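Local coordinates for outer membrane protein assembly factor BamA (Haemophilus ducreyi, PDB 4K3C) that probably works within the outer membrane complex that assembles beta-barrel proteins and inserts them into the outer membrane, at residues A[161-166]-A[179-184]; A[174-179]-A[196-201]; A[202-207]-A[226-231]; A[244-249]-A[270-275]; A[264-269]-A[308-313]. All coordinates share one frame; numbering follows the deposited sequence.

Interaction 1: residues A[161-166]-A[179-184]; sequences SINFGV and GITQDN
Ser161 and Thr181 face each other as an antiparallel hydrogen-bonded pair, and the close-fitting part of this contact is built round them and the neighbouring pair of Asn163 with Gly179. Ser161 N donates to Thr181 O at 2.8 Å, Thr181 N returns the bond to Ser161 O at 2.9 Å, and one step along Asn163 N reaches Gly179 O at 3.1 Å. Gly179 is buried, and the Asn163 amide leans across the backbone there. Its chi1 of 58° puts CG between the backbone N and the carbonyl carbon. The amide's ND2 is 3.6 Å from Gly179 O, and its OD1 is 4.1 Å from Gly179 CA. On the same face the Ser161 hydroxyl comes alongside Thr181, OG to CB 3.8 Å, with no hydrogen bond between the two side chains.

The other face is looser. Ile162 and Ile180 form the non-hydrogen-bonded pair between the two bonded ones, yet their side chains stand on the surface and touch backbone oxygens rather than each other. Ile162 CG1, anti to its own N, lies 3.4 Å from Gly179 O, while Ile180 CG1 stays 4.0 Å from Ser161 O. In a membrane protein such apolar residues may well face lipid. From Gly165 onward, 161-166 pairs with residues ahead of Gly179, Gly165 bonding to Asn177, and beyond Gln182 the second segment turns a corner. Strand 160-169 also bonds along its far edge to strand 521-531, so this is the opening beta hairpin of the Omp85 transmembrane barrel, at the place where first and last strands meet.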
# COMPACT_ATOMS: atom_id res chain seq x y z
N SER A 161 -13.24 14.73 -6.01
CA SER A 161 -12.72 15.16 -4.72
C SER A 161 -11.61 16.18 -4.92
O SER A 161 -10.92 16.17 -5.95
CB SER A 161 -12.17 13.96 -3.95
OG SER A 161 -10.74 13.93 -4.00
N ILE A 162 -11.43 17.06 -3.95
CA ILE A 162 -10.25 17.90 -3.91
C ILE A 162 -9.65 17.69 -2.55
O ILE A 162 -10.37 17.45 -1.59
CB ILE A 162 -10.54 19.41 -4.19
CG1 ILE A 162 -9.22 20.16 -4.39
CG2 ILE A 162 -11.32 20.03 -3.07
CD1 ILE A 162 -9.38 21.65 -4.63
N ASN A 163 -8.33 17.71 -2.46
CA ASN A 163 -7.67 17.38 -1.20
C ASN A 163 -6.34 18.08 -1.02
O ASN A 163 -5.60 18.32 -1.98
CB ASN A 163 -7.48 15.88 -1.09
CG ASN A 163 -6.68 15.33 -2.23
OD1 ASN A 163 -5.44 15.40 -2.23
ND2 ASN A 163 -7.37 14.79 -3.23
N PHE A 164 -6.05 18.40 0.24
CA PHE A 164 -4.86 19.15 0.60
C PHE A 164 -4.21 18.46 1.79
O PHE A 164 -4.88 17.83 2.61
CB PHE A 164 -5.21 20.59 0.99
CG PHE A 164 -5.93 21.38 -0.07
CD1 PHE A 164 -7.31 21.30 -0.21
CD2 PHE A 164 -5.23 22.24 -0.91
CE1 PHE A 164 -7.97 22.03 -1.19
CE2 PHE A 164 -5.89 22.99 -1.89
CZ PHE A 164 -7.26 22.88 -2.03
N GLY A 165 -2.89 18.61 1.88
CA GLY A 165 -2.16 18.20 3.06
C GLY A 165 -1.10 19.24 3.37
O GLY A 165 -0.64 19.93 2.46
N VAL A 166 -0.73 19.36 4.64
CA VAL A 166 0.32 20.27 5.08
C VAL A 166 1.08 19.51 6.14
O VAL A 166 0.49 18.80 6.95
CB VAL A 166 -0.26 21.57 5.72
CG1 VAL A 166 0.86 22.48 6.17
CG2 VAL A 166 -1.13 22.30 4.73
N GLY A 179 -4.40 18.30 -4.73
CA GLY A 179 -4.72 17.34 -5.75
C GLY A 179 -6.19 17.38 -6.06
O GLY A 179 -7.02 17.74 -5.24
N ILE A 180 -6.52 17.00 -7.28
CA ILE A 180 -7.90 17.05 -7.71
C ILE A 180 -8.13 15.71 -8.38
O ILE A 180 -7.23 15.15 -9.01
CB ILE A 180 -8.16 18.33 -8.60
CG1 ILE A 180 -9.63 18.50 -8.95
CG2 ILE A 180 -7.28 18.35 -9.83
CD1 ILE A 180 -10.07 17.72 -10.16
N THR A 181 -9.33 15.16 -8.18
CA THR A 181 -9.60 13.78 -8.57
C THR A 181 -11.03 13.61 -9.05
O THR A 181 -11.95 14.09 -8.40
CB THR A 181 -9.44 12.82 -7.39
OG1 THR A 181 -8.12 12.94 -6.84
CG2 THR A 181 -9.65 11.38 -7.84
N GLN A 182 -11.21 12.95 -10.18
CA GLN A 182 -12.54 12.57 -10.61
C GLN A 182 -12.52 11.08 -10.75
O GLN A 182 -11.81 10.53 -11.59
CB GLN A 182 -12.93 13.24 -11.94
CG GLN A 182 -14.25 12.74 -12.58
CD GLN A 182 -15.52 13.24 -11.88
OE1 GLN A 182 -15.56 14.36 -11.37
NE2 GLN A 182 -16.55 12.41 -11.87
N ASP A 183 -13.28 10.42 -9.90
CA ASP A 183 -13.44 8.99 -9.99
C ASP A 183 -14.57 8.63 -10.93
O ASP A 183 -15.38 9.49 -11.28
CB ASP A 183 -13.73 8.42 -8.62
CG ASP A 183 -12.80 7.34 -8.28
OD1 ASP A 183 -12.73 6.38 -9.09
OD2 ASP A 183 -12.13 7.48 -7.23
N ASN A 184 -14.62 7.36 -11.31
CA ASN A 184 -15.64 6.89 -12.23
C ASN A 184 -15.67 7.75 -13.52
O ASN A 184 -16.69 7.90 -14.17
CB ASN A 184 -16.99 6.86 -11.52
CG ASN A 184 -18.07 6.19 -12.33
OD1 ASN A 184 -17.77 5.43 -13.25
ND2 ASN A 184 -19.32 6.48 -12.01

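Interaction 2: residues A[174-179]-A[196-201]; sequences LSYNAG and GSRNTD
Arg198 lies against Tyr176, and this pair carries the first shell of the contact. The arginine CB sits over one face of the tyrosine ring, 3.9 Å from its centroid and 30° off the normal, a CH-pi contact. Farther out, CD passes 3.5 Å from Tyr176 OH, and the guanidinium plane is turned 28° from the ring plane. A bend at chi2 (-97°) turns CD aside and keeps the aliphatic chain against the phenol. The guanidinium edge then faces Leu174 O, with NH1 donating to it; the modelled length of that bond is too short to trust in detail.

Behind these side chains stands the backbone that sets their positions. Arg198 N bonds to Tyr176 O at 2.8 Å, while the return bond from Tyr176 N to Arg198 O is weak. Ala178 and Gly196 make a reciprocal pair, Ala178 N to Gly196 O at 2.9 Å and Gly196 N to Ala178 O at 3.0 Å. This is a beta hairpin of the Omp85 barrel wall, strand 175-185 running antiparallel to strand 190-198. Between the two bonded pairs, Asn177 and Ser197 meet on the opposite face, CB to CB 3.5 Å.

Past Arg198 the second segment leaves strand geometry, though Ser175 OG and Asn199 OD1 still approach to 3.7 Å. In the outer shell, Thr200 OG1 is hydrogen-bonded to Ser172 O, Asp201 forms a salt bridge with Arg235, and the side chains of Leu174 and Ala178 rest on Tyr168 and Phe164 of strand 160-169.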
# COMPACT_ATOMS: atom_id res chain seq x y z
N LEU A 174 9.04 21.98 5.75
CA LEU A 174 7.65 22.30 5.41
C LEU A 174 7.16 21.64 4.13
O LEU A 174 7.73 21.85 3.06
CB LEU A 174 7.45 23.80 5.29
CG LEU A 174 6.09 24.21 4.73
CD1 LEU A 174 4.94 23.72 5.63
CD2 LEU A 174 6.03 25.70 4.52
N SER A 175 6.07 20.89 4.23
CA SER A 175 5.50 20.18 3.10
C SER A 175 4.04 20.56 2.95
O SER A 175 3.31 20.68 3.94
CB SER A 175 5.61 18.66 3.27
OG SER A 175 6.91 18.26 3.64
N TYR A 176 3.62 20.79 1.70
CA TYR A 176 2.20 20.82 1.36
C TYR A 176 1.98 20.16 0.01
O TYR A 176 2.91 20.05 -0.79
CB TYR A 176 1.63 22.24 1.34
CG TYR A 176 2.54 23.22 0.70
CD1 TYR A 176 2.55 23.40 -0.68
CD2 TYR A 176 3.44 23.96 1.46
CE1 TYR A 176 3.41 24.30 -1.28
CE2 TYR A 176 4.29 24.86 0.89
CZ TYR A 176 4.28 25.02 -0.49
OH TYR A 176 5.16 25.91 -1.05
N ASN A 177 0.75 19.75 -0.22
CA ASN A 177 0.36 19.13 -1.47
C ASN A 177 -1.11 19.41 -1.67
O ASN A 177 -1.86 19.52 -0.70
CB ASN A 177 0.54 17.63 -1.39
CG ASN A 177 -0.48 16.99 -0.45
OD1 ASN A 177 -0.33 17.01 0.77
ND2 ASN A 177 -1.55 16.45 -1.03
N ALA A 178 -1.53 19.53 -2.93
CA ALA A 178 -2.95 19.55 -3.29
C ALA A 178 -3.14 18.55 -4.40
O ALA A 178 -2.18 18.01 -4.94
CB ALA A 178 -3.41 20.92 -3.73
N GLY A 179 -4.40 18.30 -4.73
CA GLY A 179 -4.72 17.34 -5.75
C GLY A 179 -6.19 17.38 -6.06
O GLY A 179 -7.02 17.74 -5.24
N GLY A 196 -0.00 17.76 -7.05
CA GLY A 196 1.25 18.46 -6.92
C GLY A 196 1.61 18.64 -5.46
O GLY A 196 0.70 18.74 -4.61
N SER A 197 2.91 18.71 -5.18
CA SER A 197 3.39 18.81 -3.80
C SER A 197 4.77 19.48 -3.70
O SER A 197 5.50 19.53 -4.69
CB SER A 197 3.48 17.42 -3.22
OG SER A 197 4.46 16.71 -3.95
N ARG A 198 5.11 19.94 -2.50
CA ARG A 198 6.35 20.67 -2.24
C ARG A 198 7.08 20.19 -0.99
O ARG A 198 6.50 20.20 0.10
CB ARG A 198 6.04 22.16 -2.09
CG ARG A 198 7.25 23.05 -1.85
CD ARG A 198 7.46 23.37 -0.34
NE ARG A 198 8.60 24.27 -0.12
CZ ARG A 198 9.45 24.18 0.90
NH1 ARG A 198 9.33 23.23 1.81
NH2 ARG A 198 10.45 25.05 0.99
N ASN A 199 8.34 19.77 -1.15
CA ASN A 199 9.30 19.51 -0.07
C ASN A 199 10.19 20.72 -0.04
O ASN A 199 9.97 21.64 -0.81
CB ASN A 199 10.24 18.34 -0.43
CG ASN A 199 9.64 17.01 -0.15
OD1 ASN A 199 9.00 16.82 0.88
ND2 ASN A 199 9.83 16.06 -1.06
N THR A 200 11.23 20.69 0.79
CA THR A 200 12.33 21.64 0.63
C THR A 200 13.21 21.17 -0.52
O THR A 200 13.96 21.97 -1.09
CB THR A 200 13.21 21.76 1.89
OG1 THR A 200 13.19 20.52 2.61
CG2 THR A 200 12.71 22.89 2.79
N ASP A 201 13.10 19.89 -0.86
CA ASP A 201 13.97 19.28 -1.86
C ASP A 201 13.37 19.27 -3.26
O ASP A 201 14.09 19.37 -4.26
CB ASP A 201 14.41 17.86 -1.46
CG ASP A 201 15.54 17.86 -0.44
OD1 ASP A 201 16.62 18.40 -0.74
OD2 ASP A 201 15.34 17.31 0.66

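Interaction 3: residues A[202-207]-A[226-231]; sequences STNVNL and FYEDYD
Thr203 and Asp229, then Val205 and Tyr227, are joined by pairs of backbone hydrogen bonds, four in all. Asp229 N gives the straighter bond of its pair, 2.9 Å to Thr203 O, whereas Thr203 N to Asp229 O is 3.2 Å. Both bonds of the second pair measure 3.0 Å, Val205 N to Tyr227 O and Tyr227 N to Val205 O.

The polar side-chain contact centres on Glu228. Its extended chain, with CG anti to the backbone N (chi1 172°), runs beside Asn204 in the same direction and brings OE1 within 3.2 Å of Ser202 OG, where a hydrogen bond can form. The other oxygen, OE2, is held by a salt bridge to Arg243.

Two looser contacts involve side-chain carbons. Ser202 CB meets the edge of the Tyr230 ring, 4.1 Å from CD1. On the opposite face Thr203 and Asp229 lie side by side, OG1 to CB 3.7 Å.

Both segments belong to neighbouring antiparallel strands of the Omp85 barrel wall. Strand 190-198 flanks 202-207, bonding to Asn204 through Ser197, and strand 242-254 flanks 226-231, where the rings of Tyr246 and Tyr227 meet.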
# COMPACT_ATOMS: atom_id res chain seq x y z
N SER A 202 12.04 19.17 -3.35
CA SER A 202 11.40 19.25 -4.66
C SER A 202 9.97 19.80 -4.69
O SER A 202 9.32 19.99 -3.67
CB SER A 202 11.44 17.88 -5.37
OG SER A 202 10.98 16.84 -4.53
N THR A 203 9.51 20.10 -5.89
CA THR A 203 8.10 20.22 -6.15
C THR A 203 7.79 19.19 -7.24
O THR A 203 8.55 19.04 -8.18
CB THR A 203 7.71 21.62 -6.63
OG1 THR A 203 8.41 21.91 -7.84
CG2 THR A 203 8.09 22.67 -5.59
N ASN A 204 6.69 18.47 -7.09
CA ASN A 204 6.40 17.42 -8.05
C ASN A 204 4.95 17.50 -8.47
O ASN A 204 4.05 17.43 -7.65
CB ASN A 204 6.68 16.04 -7.45
CG ASN A 204 7.67 16.09 -6.28
OD1 ASN A 204 8.82 15.68 -6.41
ND2 ASN A 204 7.20 16.58 -5.12
N VAL A 205 4.74 17.66 -9.76
CA VAL A 205 3.40 17.63 -10.30
C VAL A 205 3.23 16.30 -11.01
O VAL A 205 4.19 15.72 -11.50
CB VAL A 205 3.19 18.79 -11.29
CG1 VAL A 205 1.76 18.80 -11.84
CG2 VAL A 205 3.50 20.07 -10.59
N ASN A 206 2.00 15.84 -11.08
CA ASN A 206 1.75 14.48 -11.42
C ASN A 206 0.36 14.33 -12.00
O ASN A 206 -0.64 14.63 -11.32
CB ASN A 206 1.84 13.71 -10.12
CG ASN A 206 1.50 12.28 -10.28
OD1 ASN A 206 2.06 11.60 -11.14
ND2 ASN A 206 0.55 11.80 -9.48
N LEU A 207 0.25 13.90 -13.26
CA LEU A 207 -1.05 13.49 -13.78
C LEU A 207 -1.09 11.98 -13.84
O LEU A 207 -0.12 11.35 -14.28
CB LEU A 207 -1.32 14.04 -15.16
CG LEU A 207 -2.78 13.85 -15.57
CD1 LEU A 207 -3.29 15.07 -16.32
CD2 LEU A 207 -2.97 12.60 -16.41
N PHE A 226 4.59 12.97 -15.22
CA PHE A 226 5.05 13.71 -14.06
C PHE A 226 6.22 14.60 -14.37
O PHE A 226 7.02 14.34 -15.28
CB PHE A 226 5.46 12.73 -12.95
CG PHE A 226 6.62 11.86 -13.31
CD1 PHE A 226 6.42 10.64 -13.95
CD2 PHE A 226 7.93 12.26 -13.02
CE1 PHE A 226 7.49 9.83 -14.31
CE2 PHE A 226 9.00 11.45 -13.37
CZ PHE A 226 8.78 10.23 -14.02
N TYR A 227 6.34 15.62 -13.54
CA TYR A 227 7.45 16.54 -13.58
C TYR A 227 7.97 16.69 -12.14
O TYR A 227 7.19 16.81 -11.19
CB TYR A 227 6.96 17.85 -14.18
CG TYR A 227 7.79 19.08 -13.90
CD1 TYR A 227 9.11 19.17 -14.32
CD2 TYR A 227 7.24 20.16 -13.24
CE1 TYR A 227 9.87 20.30 -14.07
CE2 TYR A 227 7.99 21.29 -12.98
CZ TYR A 227 9.30 21.36 -13.40
OH TYR A 227 10.04 22.49 -13.15
N GLU A 228 9.28 16.62 -11.95
CA GLU A 228 9.84 16.87 -10.64
C GLU A 228 10.93 17.91 -10.78
O GLU A 228 11.78 17.80 -11.67
CB GLU A 228 10.40 15.61 -9.97
CG GLU A 228 11.17 15.91 -8.66
CD GLU A 228 11.73 14.68 -7.96
OE1 GLU A 228 11.63 14.60 -6.71
OE2 GLU A 228 12.29 13.80 -8.65
N ASP A 229 10.91 18.91 -9.92
CA ASP A 229 11.97 19.90 -9.84
C ASP A 229 12.71 19.75 -8.52
O ASP A 229 12.27 20.30 -7.52
CB ASP A 229 11.42 21.31 -9.97
CG ASP A 229 12.51 22.35 -10.15
OD1 ASP A 229 13.54 22.01 -10.78
OD2 ASP A 229 12.34 23.49 -9.68
N TYR A 230 13.81 19.00 -8.54
CA TYR A 230 14.63 18.69 -7.35
C TYR A 230 15.75 19.70 -7.15
O TYR A 230 16.42 20.11 -8.11
CB TYR A 230 15.25 17.31 -7.49
CG TYR A 230 15.98 16.81 -6.28
CD1 TYR A 230 15.28 16.33 -5.20
CD2 TYR A 230 17.37 16.77 -6.24
CE1 TYR A 230 15.95 15.84 -4.07
CE2 TYR A 230 18.05 16.28 -5.11
CZ TYR A 230 17.32 15.82 -4.03
OH TYR A 230 17.95 15.34 -2.91
N ASP A 231 15.95 20.11 -5.90
CA ASP A 231 17.02 21.04 -5.57
C ASP A 231 17.40 20.88 -4.12
O ASP A 231 16.64 21.18 -3.22
CB ASP A 231 16.62 22.48 -5.83
CG ASP A 231 17.72 23.47 -5.48
OD1 ASP A 231 18.74 23.06 -4.87
OD2 ASP A 231 17.56 24.67 -5.82

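Interaction 4: residues A[244-249]-A[270-275]; sequences KTYGAS and HDKLRN
Tyr246 and His270 stand side by side, both side chains pointing the same way from one face of the paired strands. Tyr246 CD1 comes 4.0 Å from His270 ND1, which approaches the phenol obliquely. Lys272 reaches the same ring from farther along the partner strand. Its chain bends at chi3 (-59°) and again at chi4 (85°), which brings NZ back to the ring's edge, in plane and 3.6 Å from Tyr246 CE1. The ammonium is therefore beside the ring and not over a face, so this is no cation-pi stack. Lys244 stretches out from the same face, and its NZ stays 6.0 Å from Lys272 NZ.

Thr245 and Asp271 keep company on the other face, again side by side, Thr245 CB 3.3 Å from Asp271 OD1. Underneath, Lys244 with Lys272 and Tyr246 with His270 each exchange two backbone bonds; Lys244 N to Lys272 O is 2.8 Å and Tyr246 N to His270 O is 2.9 Å.

The pair belongs to the hairpin of strands 242-254 and 260-274 in the barrel wall. Strand 220-231 borders it on one edge, bonding to Thr245 through Glu228, and strand 303-317 on the other, where Gln304 takes His270 NE2.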
# COMPACT_ATOMS: atom_id res chain seq x y z
N LYS A 244 16.06 18.30 -12.85
CA LYS A 244 14.74 18.61 -13.34
C LYS A 244 14.37 17.39 -14.13
O LYS A 244 15.12 16.97 -15.02
CB LYS A 244 14.79 19.84 -14.24
CG LYS A 244 13.48 20.58 -14.43
CD LYS A 244 13.74 21.89 -15.20
CE LYS A 244 12.51 22.80 -15.28
NZ LYS A 244 12.81 24.08 -15.99
N THR A 245 13.26 16.75 -13.80
CA THR A 245 12.92 15.62 -14.62
C THR A 245 11.47 15.53 -15.00
O THR A 245 10.58 15.90 -14.24
CB THR A 245 13.41 14.29 -14.05
OG1 THR A 245 12.32 13.36 -14.07
CG2 THR A 245 13.93 14.45 -12.65
N TYR A 246 11.25 15.06 -16.23
CA TYR A 246 9.92 14.75 -16.70
C TYR A 246 9.94 13.31 -17.15
O TYR A 246 10.98 12.78 -17.55
CB TYR A 246 9.55 15.61 -17.90
CG TYR A 246 10.10 17.01 -17.94
CD1 TYR A 246 11.39 17.27 -18.42
CD2 TYR A 246 9.31 18.09 -17.58
CE1 TYR A 246 11.89 18.57 -18.51
CE2 TYR A 246 9.80 19.40 -17.66
CZ TYR A 246 11.08 19.64 -18.12
OH TYR A 246 11.55 20.94 -18.20
N GLY A 247 8.78 12.66 -17.12
CA GLY A 247 8.69 11.30 -17.59
C GLY A 247 7.25 10.88 -17.70
O GLY A 247 6.35 11.67 -17.44
N ALA A 248 7.02 9.64 -18.10
CA ALA A 248 5.67 9.12 -18.24
C ALA A 248 5.74 7.62 -18.19
O ALA A 248 6.75 7.03 -18.57
CB ALA A 248 5.08 9.58 -19.54
N SER A 249 4.69 6.96 -17.75
CA SER A 249 4.86 5.55 -17.47
C SER A 249 3.58 4.78 -17.32
O SER A 249 2.62 5.26 -16.73
CB SER A 249 5.63 5.39 -16.18
OG SER A 249 4.73 5.47 -15.09
N HIS A 270 13.06 11.64 -18.64
CA HIS A 270 14.10 12.52 -19.12
C HIS A 270 14.56 13.37 -17.95
O HIS A 270 13.76 14.05 -17.33
CB HIS A 270 13.50 13.36 -20.23
CG HIS A 270 14.38 14.47 -20.70
ND1 HIS A 270 13.88 15.69 -21.09
CD2 HIS A 270 15.72 14.53 -20.88
CE1 HIS A 270 14.87 16.47 -21.48
NE2 HIS A 270 16.00 15.78 -21.36
N ASP A 271 15.86 13.30 -17.63
CA ASP A 271 16.47 13.99 -16.49
C ASP A 271 17.42 15.05 -17.01
O ASP A 271 18.20 14.79 -17.94
CB ASP A 271 17.32 13.03 -15.65
CG ASP A 271 16.53 11.89 -15.06
OD1 ASP A 271 15.86 12.07 -14.01
OD2 ASP A 271 16.62 10.78 -15.65
N LYS A 272 17.41 16.23 -16.39
CA LYS A 272 18.28 17.31 -16.80
C LYS A 272 18.94 17.84 -15.54
O LYS A 272 18.25 18.18 -14.58
CB LYS A 272 17.49 18.40 -17.52
CG LYS A 272 18.33 19.49 -18.17
CD LYS A 272 17.48 20.62 -18.78
CE LYS A 272 16.51 20.13 -19.85
NZ LYS A 272 15.22 19.62 -19.29
N LEU A 273 20.28 17.89 -15.53
CA LEU A 273 21.00 18.34 -14.34
C LEU A 273 21.84 19.59 -14.58
O LEU A 273 22.54 19.69 -15.58
CB LEU A 273 21.84 17.21 -13.74
CG LEU A 273 21.03 16.12 -13.00
CD1 LEU A 273 20.40 15.11 -13.95
CD2 LEU A 273 21.86 15.43 -11.92
N ARG A 274 21.73 20.54 -13.66
CA ARG A 274 22.48 21.80 -13.69
C ARG A 274 23.16 21.96 -12.32
O ARG A 274 22.86 21.20 -11.39
CB ARG A 274 21.53 22.97 -13.97
CG ARG A 274 20.65 23.40 -12.78
CD ARG A 274 19.30 23.98 -13.22
NE ARG A 274 19.45 25.12 -14.12
CZ ARG A 274 18.52 25.54 -14.98
NH1 ARG A 274 17.35 24.90 -15.05
NH2 ARG A 274 18.76 26.59 -15.76
N ASN A 275 24.06 22.94 -12.21
CA ASN A 275 24.92 23.06 -11.03
C ASN A 275 25.84 21.84 -11.14
O ASN A 275 26.53 21.70 -12.15
CB ASN A 275 24.08 23.10 -9.73
CG ASN A 275 24.92 23.23 -8.45
OD1 ASN A 275 26.03 22.73 -8.36
ND2 ASN A 275 24.35 23.89 -7.45

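Interaction 5: residues A[264-269]-A[308-313]; sequences LGLGYT and FDLSFG
Gly265 with Ser311, and Gly267 with Asp309, each exchange two backbone hydrogen bonds, Gly265 N to Ser311 O being 2.7 Å, and hold the strand axes 4.5 Å apart at 161°, nearly antiparallel. Strands 260-274 and 303-317 are adjacent staves of the Omp85 barrel, joined by a long excursion that contains helix 280-288 instead of a tight hairpin turn.

Apolar and aromatic side chains gather on one face, many of them at the surface, where they may face lipid. Tyr268 and Phe308 form an offset edge-to-face pair, the tyrosine edge directed at the phenylalanine face, with centroids 5.1 Å apart and planes at 73°. Tyr268 CG, anti to the backbone N (chi1 -179°), stands above the Phe308 face, offset toward its rim, while Tyr268 CD2 makes the nearest approach, to Phe308 CE1. Next along this face the two leucines cross, Leu266 CD2 to Leu310 CD1 at 4.0 Å, and Leu339 from a loop packs on both of them and on Phe308. Leu264 sends CD2 to Phe312, 3.8 Å from CB and in the plane of the ring at its edge; Leu310 CD2 also lies in the ring plane, nearer CE2.

The opposite face, with the two glycines, is mostly buried. Gly267 has no side chain, and the carboxylate of Asp309 leans over its backbone, OD1 3.7 Å from Gly267 N. Lys336 of strand 328-338 touches both Asp309 and Ser311. Thr269 crosses the acid at about a right angle, its CG2 methyl 3.9 Å from Asp309 OD2.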
# COMPACT_ATOMS: atom_id res chain seq x y z
N LEU A 264 4.24 -4.96 -13.14
CA LEU A 264 5.19 -4.78 -14.22
C LEU A 264 4.95 -3.40 -14.81
O LEU A 264 3.80 -3.02 -15.05
CB LEU A 264 4.97 -5.81 -15.31
CG LEU A 264 5.76 -7.12 -15.35
CD1 LEU A 264 5.47 -7.88 -16.66
CD2 LEU A 264 7.27 -6.91 -15.14
N GLY A 265 6.00 -2.64 -15.05
CA GLY A 265 5.84 -1.33 -15.66
C GLY A 265 6.90 -1.01 -16.69
O GLY A 265 8.02 -1.52 -16.62
N LEU A 266 6.54 -0.19 -17.67
CA LEU A 266 7.47 0.43 -18.60
C LEU A 266 7.35 1.93 -18.38
O LEU A 266 6.25 2.44 -18.12
CB LEU A 266 7.05 0.15 -20.03
CG LEU A 266 7.05 -1.31 -20.44
CD1 LEU A 266 6.20 -1.53 -21.70
CD2 LEU A 266 8.49 -1.78 -20.64
N GLY A 267 8.46 2.64 -18.49
CA GLY A 267 8.42 4.08 -18.39
C GLY A 267 9.53 4.79 -19.15
O GLY A 267 10.66 4.30 -19.26
N TYR A 268 9.21 5.96 -19.67
CA TYR A 268 10.22 6.80 -20.26
C TYR A 268 10.40 8.01 -19.37
O TYR A 268 9.43 8.54 -18.83
CB TYR A 268 9.78 7.24 -21.66
CG TYR A 268 10.79 8.11 -22.36
CD1 TYR A 268 10.75 9.49 -22.22
CD2 TYR A 268 11.77 7.56 -23.17
CE1 TYR A 268 11.67 10.29 -22.87
CE2 TYR A 268 12.68 8.35 -23.84
CZ TYR A 268 12.63 9.72 -23.68
OH TYR A 268 13.56 10.52 -24.32
N THR A 269 11.64 8.43 -19.17
CA THR A 269 11.94 9.53 -18.27
C THR A 269 13.17 10.32 -18.73
O THR A 269 14.20 9.77 -19.09
CB THR A 269 12.19 9.05 -16.80
OG1 THR A 269 13.52 8.56 -16.68
CG2 THR A 269 11.20 7.97 -16.34
N PHE A 308 14.37 4.52 -21.11
CA PHE A 308 13.27 3.58 -21.08
C PHE A 308 13.59 2.55 -20.00
O PHE A 308 14.59 1.85 -20.09
CB PHE A 308 13.20 2.83 -22.40
CG PHE A 308 12.28 3.42 -23.39
CD1 PHE A 308 12.69 4.45 -24.22
CD2 PHE A 308 10.99 2.93 -23.52
CE1 PHE A 308 11.83 5.00 -25.16
CE2 PHE A 308 10.12 3.48 -24.46
CZ PHE A 308 10.54 4.51 -25.28
N ASP A 309 12.75 2.45 -18.99
CA ASP A 309 13.02 1.51 -17.91
C ASP A 309 11.97 0.41 -17.83
O ASP A 309 10.80 0.62 -18.22
CB ASP A 309 13.09 2.25 -16.58
CG ASP A 309 11.79 2.92 -16.24
OD1 ASP A 309 10.89 2.23 -15.69
OD2 ASP A 309 11.65 4.13 -16.54
N LEU A 310 12.38 -0.76 -17.33
CA LEU A 310 11.46 -1.85 -17.01
C LEU A 310 11.37 -2.02 -15.50
O LEU A 310 12.37 -1.90 -14.79
CB LEU A 310 11.92 -3.15 -17.65
CG LEU A 310 11.13 -4.39 -17.27
CD1 LEU A 310 9.69 -4.26 -17.68
CD2 LEU A 310 11.77 -5.60 -17.91
N SER A 311 10.16 -2.30 -15.00
CA SER A 311 9.95 -2.36 -13.56
C SER A 311 9.08 -3.52 -13.16
O SER A 311 8.06 -3.79 -13.80
CB SER A 311 9.32 -1.07 -13.05
OG SER A 311 10.27 -0.02 -13.15
N PHE A 312 9.50 -4.20 -12.09
CA PHE A 312 8.80 -5.37 -11.58
C PHE A 312 8.86 -5.26 -10.08
O PHE A 312 9.84 -4.76 -9.53
CB PHE A 312 9.50 -6.65 -12.04
CG PHE A 312 10.87 -6.40 -12.62
CD1 PHE A 312 11.97 -6.27 -11.79
CD2 PHE A 312 11.04 -6.25 -13.98
CE1 PHE A 312 13.23 -6.02 -12.32
CE2 PHE A 312 12.30 -5.99 -14.50
CZ PHE A 312 13.39 -5.88 -13.67
N GLY A 313 7.81 -5.70 -9.40
CA GLY A 313 7.83 -5.70 -7.96
C GLY A 313 6.91 -6.76 -7.40
O GLY A 313 6.03 -7.26 -8.12

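Overall arrangement
After the POTRA portion the chain enters the barrel, and interaction 1 closes the first loop, bringing 179-184 back on 161-166. Interaction 2 opens before that loop is shut: the two cross and share Gly179, tying three successive strands together. Interaction 3 follows in series, adjoining interaction 2 through a probable backbone bond between Asp231 N and Asp201 O. Interaction 4 comes next, joined to interaction 3 by a probable bond between Gly247 N and Phe226 O. It crosses interaction 5, since both draw on strand 260-274; interaction 5 closes the longest loop. Together they follow eight consecutive strands, 160-169 to 303-317, round the barrel wall, interactions 1 and 5 lying about 26 Å apart between centres.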